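Local structure of beta subunit of photoactivated adenylyl cyclase (Beggiatoa sp. PS, 5M2A) at residues I190-Y194 against R220-D224; L229-R233 against L244-G248. The protein probably makes cyclic AMP from ATP in its adenylyl cyclase domain when its flavin-binding BLUF domain senses blue light. One frame throughout, in Å; residues are numbered along the deposited sequence.

Interaction 1: residues I190-Y194 against R220-D224; sequences IISAY and RTSLD
This is helix-to-helix packing within the cyclase domain, between the C-terminal end of helix 173-193 and the first half of helix 215-235. Residues 190-193 and 220-224 are helical. Tyr194 is the first residue to leave helical phi/psi (-90/7). The CA atoms come closest at Ile191 and Thr221, 5.8 Å apart. Tyr194, with chi1 m, lays one ring face over the backbone of Arg220 and Thr221; its CE1 is 3.6 Å from Arg220 CB. Tyr194 OH donates a very short hydrogen bond to Asp224 OD2, 2.5 Å, at the edge of the ring. Thr221 OG1 lies 3.2 Å from Tyr194 CB but bonds to Ala217 O, one turn back. Deeper in, Ile190 CG2 is 3.8 Å from both Thr221 O and Asp224 CB. Ile191 CG1 meets Thr221 CG2 at 3.7 Å. Phe157 of strand 150-161 touches Ile191 and Thr221 from the sheet. Two neighbouring helices packed on a sheet in this way are part of the alpha/beta fold of nucleotide cyclase catalytic domains.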
# COMPACT_ATOMS: atom_id res chain seq x y z
N ILE A 190 -8.61 -13.26 -9.24
CA ILE A 190 -8.31 -14.68 -9.34
C ILE A 190 -7.36 -15.10 -8.24
O ILE A 190 -7.57 -16.13 -7.60
CB ILE A 190 -7.76 -15.00 -10.74
CG1 ILE A 190 -8.87 -14.77 -11.78
CG2 ILE A 190 -7.25 -16.45 -10.81
CD1 ILE A 190 -8.42 -14.91 -13.23
N ILE A 191 -6.30 -14.32 -8.00
CA ILE A 191 -5.39 -14.60 -6.89
C ILE A 191 -6.18 -14.74 -5.60
O ILE A 191 -5.98 -15.68 -4.82
CB ILE A 191 -4.34 -13.47 -6.76
CG1 ILE A 191 -3.37 -13.51 -7.95
CG2 ILE A 191 -3.59 -13.57 -5.40
CD1 ILE A 191 -2.50 -12.26 -8.09
N SER A 192 -7.10 -13.80 -5.34
CA SER A 192 -7.84 -13.79 -4.09
C SER A 192 -8.85 -14.93 -4.03
O SER A 192 -9.13 -15.47 -2.94
CB SER A 192 -8.55 -12.44 -3.92
OG SER A 192 -7.60 -11.38 -3.96
N ALA A 193 -9.41 -15.32 -5.18
CA ALA A 193 -10.32 -16.46 -5.20
C ALA A 193 -9.62 -17.75 -4.81
O ALA A 193 -10.24 -18.64 -4.20
CB ALA A 193 -10.94 -16.61 -6.59
N TYR A 194 -8.34 -17.88 -5.15
CA TYR A 194 -7.58 -19.07 -4.80
C TYR A 194 -6.89 -18.96 -3.44
O TYR A 194 -6.10 -19.83 -3.09
CB TYR A 194 -6.54 -19.37 -5.89
CG TYR A 194 -7.11 -20.07 -7.11
CD1 TYR A 194 -7.25 -21.45 -7.15
CD2 TYR A 194 -7.52 -19.34 -8.23
CE1 TYR A 194 -7.78 -22.09 -8.26
CE2 TYR A 194 -8.03 -19.97 -9.34
CZ TYR A 194 -8.16 -21.34 -9.36
OH TYR A 194 -8.68 -21.97 -10.46
N ARG A 220 -2.87 -23.00 -10.73
CA ARG A 220 -4.21 -22.76 -11.27
C ARG A 220 -4.51 -21.27 -11.40
O ARG A 220 -5.13 -20.84 -12.39
CB ARG A 220 -5.26 -23.45 -10.38
CG ARG A 220 -5.16 -24.94 -10.40
CD ARG A 220 -6.09 -25.62 -9.40
NE ARG A 220 -5.99 -27.06 -9.57
CZ ARG A 220 -6.05 -27.94 -8.57
NH1 ARG A 220 -6.20 -27.50 -7.33
NH2 ARG A 220 -5.94 -29.24 -8.80
N THR A 221 -4.14 -20.49 -10.39
CA THR A 221 -4.23 -19.04 -10.50
C THR A 221 -3.57 -18.55 -11.78
O THR A 221 -4.17 -17.80 -12.56
CB THR A 221 -3.55 -18.40 -9.29
OG1 THR A 221 -4.34 -18.64 -8.12
CG2 THR A 221 -3.39 -16.91 -9.51
N SER A 222 -2.32 -18.96 -12.00
CA SER A 222 -1.56 -18.50 -13.15
C SER A 222 -2.24 -18.89 -14.46
O SER A 222 -2.34 -18.09 -15.40
CB SER A 222 -0.15 -19.07 -13.08
OG SER A 222 0.45 -18.71 -11.85
N LEU A 223 -2.67 -20.16 -14.56
CA LEU A 223 -3.33 -20.60 -15.79
C LEU A 223 -4.67 -19.89 -15.99
O LEU A 223 -5.04 -19.56 -17.12
CB LEU A 223 -3.53 -22.11 -15.76
CG LEU A 223 -2.23 -22.90 -15.62
CD1 LEU A 223 -2.53 -24.37 -15.35
CD2 LEU A 223 -1.39 -22.73 -16.88
N ASP A 224 -5.40 -19.67 -14.90
CA ASP A 224 -6.68 -18.97 -15.02
C ASP A 224 -6.48 -17.54 -15.49
O ASP A 224 -7.28 -17.03 -16.30
CB ASP A 224 -7.42 -19.00 -13.68
CG ASP A 224 -8.10 -20.33 -13.41
OD1 ASP A 224 -7.91 -21.27 -14.21
OD2 ASP A 224 -8.83 -20.44 -12.40

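Interaction 2: residues L229-R233 against L244-G248; sequences LKQLR and LLYTG
Arg233 lays its guanidinium flat on the ring of Tyr246, with centres 3.7 Å apart and planes at 14°. This is a cation-pi stack: Arg233 CZ sits 3.7 Å from the Tyr246 ring centroid, 29° off the normal. Arg233 CD makes a CH-pi contact with the Tyr246 ring, 3.8 Å from its centroid. The arginine rotamer is m, t, m, with chi4 at -83°, and Tyr246 has chi1 m. At the guanidinium edge, Arg233 NH1 donates a hydrogen bond to Leu245 O, 2.8 Å. Residues 229-233 are helical; from Leu245 on the backbone is extended, and Thr247 and Gly248 belong to strand 247-258. CA atoms pair Leu229 with Tyr246 and Arg233 with Leu244, both 6.5 Å apart. One turn before the arginine, Leu229 (m, t) puts CD2 3.9 Å from Leu245 CD2 and CD1 3.6 Å from Thr247 CB. Leu232 CD2 reaches Leu245 CD2 at 4.3 Å. Thr247 OG1 bonds to Tyr183 OH and to Asp160 O; the Thr247 side chain is about 8 Å from the bound magnesium ion. Arg233 NH2 bonds to Tyr335 OH. The contact is a helix packed on the entry to a central sheet strand of the cyclase domain.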
# COMPACT_ATOMS: atom_id res chain seq x y z
N LEU A 229 -7.19 -13.78 -19.94
CA LEU A 229 -6.67 -12.82 -20.91
C LEU A 229 -6.90 -13.29 -22.34
O LEU A 229 -7.22 -12.49 -23.22
CB LEU A 229 -5.18 -12.59 -20.68
CG LEU A 229 -4.77 -11.97 -19.34
CD1 LEU A 229 -3.32 -11.54 -19.41
CD2 LEU A 229 -5.67 -10.82 -18.92
N LYS A 230 -6.69 -14.59 -22.60
CA LYS A 230 -6.95 -15.12 -23.93
C LYS A 230 -8.42 -14.93 -24.31
O LYS A 230 -8.74 -14.53 -25.43
CB LYS A 230 -6.56 -16.60 -24.00
CG LYS A 230 -6.67 -17.20 -25.40
CD LYS A 230 -6.28 -18.67 -25.38
CE LYS A 230 -6.53 -19.33 -26.72
NZ LYS A 230 -6.16 -20.78 -26.65
N GLN A 231 -9.33 -15.21 -23.37
CA GLN A 231 -10.75 -14.94 -23.63
C GLN A 231 -10.98 -13.46 -23.95
O GLN A 231 -11.70 -13.12 -24.89
CB GLN A 231 -11.60 -15.35 -22.43
CG GLN A 231 -11.72 -16.85 -22.24
CD GLN A 231 -12.65 -17.21 -21.10
OE1 GLN A 231 -13.74 -16.66 -20.97
NE2 GLN A 231 -12.21 -18.15 -20.26
N LEU A 232 -10.38 -12.57 -23.15
CA LEU A 232 -10.61 -11.14 -23.31
C LEU A 232 -10.12 -10.65 -24.67
O LEU A 232 -10.79 -9.85 -25.33
CB LEU A 232 -9.92 -10.39 -22.17
CG LEU A 232 -10.07 -8.87 -22.16
CD1 LEU A 232 -11.53 -8.48 -21.98
CD2 LEU A 232 -9.20 -8.28 -21.06
N ARG A 233 -8.98 -11.16 -25.14
CA ARG A 233 -8.44 -10.69 -26.42
C ARG A 233 -9.38 -10.94 -27.59
O ARG A 233 -9.44 -10.12 -28.52
CB ARG A 233 -7.09 -11.35 -26.71
CG ARG A 233 -5.99 -10.89 -25.78
CD ARG A 233 -4.62 -11.22 -26.37
NE ARG A 233 -4.43 -12.65 -26.56
CZ ARG A 233 -4.04 -13.49 -25.60
NH1 ARG A 233 -3.82 -13.04 -24.37
NH2 ARG A 233 -3.88 -14.78 -25.85
N LEU A 244 -4.59 -6.78 -27.20
CA LEU A 244 -3.14 -6.97 -27.27
C LEU A 244 -2.54 -7.37 -25.94
O LEU A 244 -1.33 -7.24 -25.77
CB LEU A 244 -2.44 -5.69 -27.74
CG LEU A 244 -2.29 -5.27 -29.20
CD1 LEU A 244 -3.16 -6.05 -30.17
CD2 LEU A 244 -2.54 -3.78 -29.29
N LEU A 245 -3.36 -7.84 -24.99
CA LEU A 245 -2.94 -8.03 -23.60
C LEU A 245 -2.57 -9.50 -23.35
O LEU A 245 -3.44 -10.39 -23.41
CB LEU A 245 -4.03 -7.55 -22.64
CG LEU A 245 -3.85 -7.77 -21.13
CD1 LEU A 245 -2.59 -7.10 -20.61
CD2 LEU A 245 -5.08 -7.27 -20.36
N TYR A 246 -1.29 -9.73 -23.07
CA TYR A 246 -0.71 -11.01 -22.71
C TYR A 246 0.08 -10.86 -21.41
O TYR A 246 0.53 -9.77 -21.05
CB TYR A 246 0.25 -11.53 -23.78
CG TYR A 246 -0.34 -11.67 -25.15
CD1 TYR A 246 -0.61 -10.55 -25.93
CD2 TYR A 246 -0.57 -12.93 -25.70
CE1 TYR A 246 -1.13 -10.68 -27.20
CE2 TYR A 246 -1.09 -13.06 -26.97
CZ TYR A 246 -1.37 -11.94 -27.71
OH TYR A 246 -1.89 -12.08 -28.97
N THR A 247 0.28 -11.98 -20.72
CA THR A 247 1.01 -11.92 -19.47
C THR A 247 2.09 -12.99 -19.46
O THR A 247 2.05 -13.97 -20.22
CB THR A 247 0.07 -12.09 -18.26
OG1 THR A 247 0.76 -11.77 -17.05
CG2 THR A 247 -0.48 -13.50 -18.18
N GLY A 248 3.11 -12.77 -18.64
CA GLY A 248 4.07 -13.80 -18.27
C GLY A 248 4.08 -13.89 -16.78
O GLY A 248 3.87 -12.88 -16.08

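Helix 173-193 ends in residues 190-194. The chain then makes the antiparallel strands 197-202 and 205-211 and returns in helix 215-235. Interaction 1 closes this loop, with 25 residues between its segments. The same helix continues to residues 229-233. A shorter connection of 10 residues then leads to 244-248 and strand 247-258, and interaction 2 closes it. The two loops follow in series; they neither nest nor cross. The centres of interactions 1 and 2 are 15 Å apart, and the nearest atoms of interactions 1 and 2 about 5 Å. Helix 215-235 is common to both. Interaction 1 ties its earlier part to the end of helix 173-193; interaction 2 ties its later part, which also touches helix 173-193, to the start of strand 247-258.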